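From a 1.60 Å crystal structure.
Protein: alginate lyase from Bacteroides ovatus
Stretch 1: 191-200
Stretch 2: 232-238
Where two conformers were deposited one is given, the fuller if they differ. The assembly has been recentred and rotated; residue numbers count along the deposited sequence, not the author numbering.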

ATOM      1  N   VAL A 191      -0.119  15.620 -18.279  1.00  9.93           N
ATOM      2  CA  VAL A 191      -0.635  14.597 -17.337  1.00  9.74           C
ATOM      3  C   VAL A 191       0.278  14.508 -16.103  1.00  8.65           C
ATOM      4  O   VAL A 191      -0.194  14.516 -14.962  1.00  9.62           O
ATOM      5  CB  VAL A 191      -0.793  13.228 -18.026  1.00 10.00           C
ATOM      6  CG1 VAL A 191      -1.149  12.112 -16.995  1.00 10.24           C
ATOM      7  CG2 VAL A 191      -1.864  13.348 -19.126  1.00 10.89           C
ATOM      8  N   LYS A 192       1.584  14.498 -16.332  1.00  9.74           N
ATOM      9  CA  LYS A 192       2.531  14.411 -15.260  1.00  9.56           C
ATOM     10  C   LYS A 192       2.392  15.617 -14.341  1.00 12.15           C
ATOM     11  O   LYS A 192       2.388  15.487 -13.136  1.00  9.75           O
ATOM     12  CB  LYS A 192       3.944  14.346 -15.822  1.00  9.68           C
ATOM     13  CG  LYS A 192       4.988  14.117 -14.726  1.00 15.56           C
ATOM     14  CD  LYS A 192       6.390  13.859 -15.324  1.00 22.27           C
ATOM     15  CE  LYS A 192       7.399  13.723 -14.178  1.00 28.59           C
ATOM     16  NZ  LYS A 192       8.796  13.370 -14.574  1.00 33.09           N
ATOM     17  N   LYS A 193       2.300  16.812 -14.928  1.00 10.56           N
ATOM     18  CA  LYS A 193       2.173  18.017 -14.139  1.00 10.40           C
ATOM     19  C   LYS A 193       0.891  17.961 -13.274  1.00  9.25           C
ATOM     20  O   LYS A 193       0.877  18.368 -12.115  1.00  9.78           O
ATOM     21  CB  LYS A 193       2.131  19.219 -15.064  1.00 11.53           C
ATOM     22  CG  LYS A 193       2.033  20.562 -14.372  1.00 17.01           C
ATOM     23  CD  LYS A 193       2.082  21.721 -15.404  1.00 32.54           C
ATOM     24  CE  LYS A 193       1.840  23.077 -14.736  1.00 32.68           C
ATOM     25  NZ  LYS A 193       1.407  24.079 -15.736  1.00 44.64           N
ATOM     26  N   GLY A 194      -0.213  17.522 -13.869  1.00  9.73           N
ATOM     27  CA  GLY A 194      -1.475  17.426 -13.149  1.00  8.96           C
ATOM     28  C   GLY A 194      -1.405  16.458 -11.978  1.00 10.98           C
ATOM     29  O   GLY A 194      -1.915  16.756 -10.884  1.00  8.86           O
HETATM   30  N   MSE A 195      -0.770  15.314 -12.205  1.00  9.47           N
HETATM   31  CA  MSE A 195      -0.595  14.329 -11.144  1.00  8.25           C
HETATM   32  C   MSE A 195       0.328  14.840 -10.015  1.00  8.96           C
HETATM   33  O   MSE A 195       0.055  14.656  -8.810  1.00  8.63           O
HETATM   34  CB  MSE A 195      -0.090  13.011 -11.729  1.00  7.19           C
HETATM   35  CG  MSE A 195      -1.124  12.294 -12.594  1.00  8.54           C
HETATM   36 SE   MSE A 195      -2.843  11.987 -11.791  0.75  4.93          SE
HETATM   37  CE  MSE A 195      -2.247  11.162 -10.134  1.00  9.29           C
ATOM     38  N   LYS A 196       1.442  15.456 -10.384  1.00  8.86           N
ATOM     39  CA  LYS A 196       2.350  16.017  -9.371  0.70  9.84           C
ATOM     40  C   LYS A 196       1.648  17.133  -8.582  1.00 10.16           C
ATOM     41  O   LYS A 196       1.852  17.257  -7.374  1.00 10.91           O
ATOM     42  CB  LYS A 196       3.627  16.529 -10.011  0.70 10.82           C
ATOM     43  CG  LYS A 196       4.498  15.401 -10.508  0.70 15.30           C
ATOM     44  CD  LYS A 196       5.730  15.891 -11.285  0.70 25.58           C
ATOM     45  CE  LYS A 196       6.817  16.472 -10.390  0.70 33.52           C
ATOM     46  NZ  LYS A 196       6.502  17.858  -9.940  0.70 41.36           N
ATOM     47  N   GLU A 197       0.819  17.935  -9.249  1.00  8.79           N
ATOM     48  CA  GLU A 197       0.067  19.008  -8.570  0.50  9.65           C
ATOM     49  C   GLU A 197      -0.955  18.428  -7.585  1.00 10.47           C
ATOM     50  O   GLU A 197      -1.101  18.922  -6.483  1.00 10.38           O
ATOM     51  CB  GLU A 197      -0.606  19.951  -9.574  0.50 12.83           C
ATOM     52  CG  GLU A 197       0.394  20.929 -10.229  0.50 11.39           C
ATOM     53  CD  GLU A 197      -0.221  21.879 -11.249  0.50 24.47           C
ATOM     54  OE1 GLU A 197      -1.421  21.769 -11.534  0.50 22.18           O
ATOM     55  OE2 GLU A 197       0.518  22.743 -11.759  0.50 23.14           O
ATOM     56  N   TRP A 198      -1.641  17.351  -7.981  1.00  8.86           N
ATOM     57  CA  TRP A 198      -2.577  16.676  -7.061  1.00  7.93           C
ATOM     58  C   TRP A 198      -1.852  16.165  -5.814  1.00  7.77           C
ATOM     59  O   TRP A 198      -2.276  16.440  -4.682  1.00  8.51           O
ATOM     60  CB  TRP A 198      -3.307  15.534  -7.771  1.00  8.92           C
ATOM     61  CG  TRP A 198      -4.486  15.010  -7.005  1.00  5.96           C
ATOM     62  CD1 TRP A 198      -5.798  15.363  -7.204  1.00  8.87           C
ATOM     63  CD2 TRP A 198      -4.495  14.007  -5.986  1.00  8.21           C
ATOM     64  NE1 TRP A 198      -6.599  14.688  -6.353  1.00  8.80           N
ATOM     65  CE2 TRP A 198      -5.840  13.838  -5.596  1.00  7.34           C
ATOM     66  CE3 TRP A 198      -3.517  13.226  -5.384  1.00  8.31           C
ATOM     67  CZ2 TRP A 198      -6.223  12.952  -4.621  1.00  7.25           C
ATOM     68  CZ3 TRP A 198      -3.900  12.342  -4.414  1.00  7.32           C
ATOM     69  CH2 TRP A 198      -5.250  12.210  -4.044  1.00  8.07           C
ATOM     70  N   PHE A 199      -0.729  15.458  -6.005  1.00  6.78           N
ATOM     71  CA  PHE A 199       0.013  14.908  -4.879  1.00  7.69           C
ATOM     72  C   PHE A 199       0.639  16.044  -4.054  1.00  9.28           C
ATOM     73  O   PHE A 199       0.819  15.893  -2.871  1.00  8.83           O
ATOM     74  CB  PHE A 199       1.057  13.875  -5.338  1.00  7.85           C
ATOM     75  CG  PHE A 199       0.477  12.496  -5.486  1.00  7.30           C
ATOM     76  CD1 PHE A 199       0.294  11.686  -4.357  1.00  6.78           C
ATOM     77  CD2 PHE A 199       0.000  12.034  -6.736  1.00  6.53           C
ATOM     78  CE1 PHE A 199      -0.288  10.455  -4.464  1.00  9.40           C
ATOM     79  CE2 PHE A 199      -0.591  10.795  -6.820  1.00  9.32           C
ATOM     80  CZ  PHE A 199      -0.736  10.001  -5.680  1.00 10.56           C
ATOM     81  N   THR A 200       0.986  17.169  -4.673  1.00  7.57           N
ATOM     82  CA  THR A 200       1.558  18.321  -3.922  1.00  8.85           C
ATOM     83  C   THR A 200       0.496  18.832  -2.956  1.00  8.47           C
ATOM     84  O   THR A 200       0.791  19.083  -1.793  1.00  8.41           O
ATOM     85  CB  THR A 200       2.009  19.443  -4.865  1.00  9.33           C
ATOM     86  OG1 THR A 200       3.125  19.004  -5.674  1.00  8.55           O
ATOM     87  CG2 THR A 200       2.372  20.684  -4.089  1.00 10.29           C
ATOM     88  N   ALA A 232       7.009   8.834   0.200  1.00  9.09           N
ATOM     89  CA  ALA A 232       6.830   8.545  -1.212  1.00  8.55           C
ATOM     90  C   ALA A 232       6.215   9.744  -1.961  1.00  7.71           C
ATOM     91  O   ALA A 232       6.637  10.053  -3.091  1.00  7.29           O
ATOM     92  CB  ALA A 232       5.909   7.334  -1.380  1.00  7.93           C
ATOM     93  N   TYR A 233       5.205  10.394  -1.370  1.00  6.46           N
ATOM     94  CA  TYR A 233       4.509  11.499  -2.070  1.00  8.76           C
ATOM     95  C   TYR A 233       5.427  12.721  -2.119  1.00  8.87           C
ATOM     96  O   TYR A 233       5.451  13.434  -3.125  1.00  9.24           O
ATOM     97  CB  TYR A 233       3.159  11.827  -1.449  1.00  8.27           C
ATOM     98  CG  TYR A 233       2.271  10.605  -1.323  1.00  8.05           C
ATOM     99  CD1 TYR A 233       2.460   9.504  -2.103  1.00  7.66           C
ATOM    100  CD2 TYR A 233       1.258  10.543  -0.355  1.00  6.47           C
ATOM    101  CE1 TYR A 233       1.663   8.342  -1.933  1.00  6.23           C
ATOM    102  CE2 TYR A 233       0.462   9.458  -0.217  1.00  6.14           C
ATOM    103  CZ  TYR A 233       0.674   8.328  -0.977  1.00  7.70           C
ATOM    104  OH  TYR A 233      -0.070   7.182  -0.764  1.00 10.08           O
ATOM    105  N   ALA A 234       6.220  12.913  -1.065  1.00  8.38           N
ATOM    106  CA  ALA A 234       7.219  13.990  -1.064  1.00  9.60           C
ATOM    107  C   ALA A 234       8.201  13.794  -2.219  1.00  9.81           C
ATOM    108  O   ALA A 234       8.502  14.743  -2.953  1.00 11.42           O
ATOM    109  CB  ALA A 234       7.967  14.047   0.319  1.00  9.94           C
ATOM    110  N   LEU A 235       8.694  12.563  -2.412  1.00 10.56           N
ATOM    111  CA  LEU A 235       9.680  12.304  -3.472  1.00  8.70           C
ATOM    112  C   LEU A 235       9.036  12.520  -4.831  1.00 11.33           C
ATOM    113  O   LEU A 235       9.656  13.138  -5.707  1.00 12.70           O
ATOM    114  CB  LEU A 235      10.263  10.888  -3.403  1.00 10.71           C
ATOM    115  CG  LEU A 235      11.240  10.702  -2.250  1.00 13.70           C
ATOM    116  CD1 LEU A 235      11.557   9.213  -2.032  1.00 10.16           C
ATOM    117  CD2 LEU A 235      12.550  11.472  -2.575  1.00 12.60           C
ATOM    118  N   TYR A 236       7.797  12.058  -5.015  1.00 10.27           N
ATOM    119  CA  TYR A 236       7.143  12.193  -6.323  1.00  9.37           C
ATOM    120  C   TYR A 236       6.955  13.674  -6.728  1.00 11.89           C
ATOM    121  O   TYR A 236       7.031  14.013  -7.904  1.00 13.60           O
ATOM    122  CB  TYR A 236       5.788  11.484  -6.343  1.00  8.77           C
ATOM    123  CG  TYR A 236       5.116  11.486  -7.686  1.00  8.74           C
ATOM    124  CD1 TYR A 236       5.741  10.911  -8.802  1.00 11.40           C
ATOM    125  CD2 TYR A 236       3.867  12.056  -7.859  1.00 10.71           C
ATOM    126  CE1 TYR A 236       5.128  10.917 -10.069  1.00 11.33           C
ATOM    127  CE2 TYR A 236       3.284  12.112  -9.128  1.00 13.05           C
ATOM    128  CZ  TYR A 236       3.903  11.517 -10.210  1.00  9.31           C
ATOM    129  OH  TYR A 236       3.309  11.490 -11.488  1.00 16.11           O
ATOM    130  N   THR A 237       6.710  14.517  -5.751  1.00 12.29           N
ATOM    131  CA  THR A 237       6.473  15.947  -5.959  1.00 12.96           C
ATOM    132  C   THR A 237       7.755  16.804  -5.881  1.00 17.77           C
ATOM    133  O   THR A 237       7.671  18.002  -5.918  1.00 16.94           O
ATOM    134  CB  THR A 237       5.438  16.476  -4.963  1.00 12.65           C
ATOM    135  OG1 THR A 237       5.916  16.349  -3.607  1.00 13.88           O
ATOM    136  CG2 THR A 237       4.119  15.719  -5.095  1.00 11.69           C
ATOM    137  N   GLY A 238       8.921  16.175  -5.791  1.00 15.30           N
ATOM    138  CA  GLY A 238      10.206  16.890  -5.813  1.00 17.34           C
ATOM    139  C   GLY A 238      10.708  17.405  -4.471  1.00 19.12           C
ATOM    140  O   GLY A 238      11.656  18.189  -4.412  1.00 24.35           O
TER
HETATM  141  O   HOH W   1       5.715  19.105  -8.019  0.50 23.26           O
HETATM  142  O   HOH W   2       5.271  20.490  -5.841  1.00 30.33           O

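Helix 191-200 packs against the C-terminal end of helix 232-236 and the turn that follows it; the two axes approach to 9.4 Å, with N-to-C directions 138° apart. No direct hydrogen bond crosses the contact, which buries 419 Å² in all and rests on aromatic and aliphatic packing, with two waters bridging at one side. Along stretch 1, Val191, Lys193, Gly194 and Glu197 take no part. Lys192, all-trans, adds little: its CG lies 4.5 Å from Tyr236 OH, and its NZ is hydrogen-bonded elsewhere in the structure. Met195, a selenomethionine, is buried; Met195 CB lies 3.7 Å from Tyr236 OH, and its backbone C sits at the edge of the ring, near its plane; the selenium lies farther off. Lys196 CG lies over one face of the Tyr236 ring, 4.2 Å from its centroid, in a CH-pi contact. A bend at chi3 (75°) brings Lys196 CE to within 3.5 Å of Tyr236 O, and chi4 (-78°) sets NZ, which donates to water 1 (Lys196 NZ to its O, 2.4 Å, unusually short; Lys196 was deposited in two conformers, one given here); that water in turn donates to Thr237 O at 3.1 Å from its O, linking the charged end to the other stretch. Trp198 is buried but makes no contact here. Phe199 points toward stretch 2 and meets both Tyr233 and Tyr236, which are three residues apart on their helix. Phe199 CE1 lies 3.7 Å from Tyr233 CD1, over one face of the Tyr233 ring, the two planes inclined at 52°. Tyr236 turns its edge toward the Phe199 face in an offset edge-to-face pair, with planes at 86° and centroids 5.8 Å apart. The three rings pack together in a buried site, and Tyr233 OH is hydrogen-bonded elsewhere in the structure. Phe199 CB also lies 3.6 Å from Thr237 CG2. This methyl is packed close against the backbone of stretch 1, with Thr237 CG2 3.6 Å from Lys196 O and 3.5 Å from Thr200 N, and the small threonine accompanies the short CA-CA distance of 5.4 Å between Lys196 and Thr237. Thr237 OG1 meanwhile faces its own helix, within hydrogen-bonding reach of Tyr233 O (3.0 Å) and Ala234 O (3.1 Å), leaving the methyl for the contact. Thr200 closes the walk: its OG1 donates to Lys196 O at 2.8 Å and accepts from the O of water 2 at 2.6 Å, which also makes a weak bond from its O to Thr237 O at 3.5 Å.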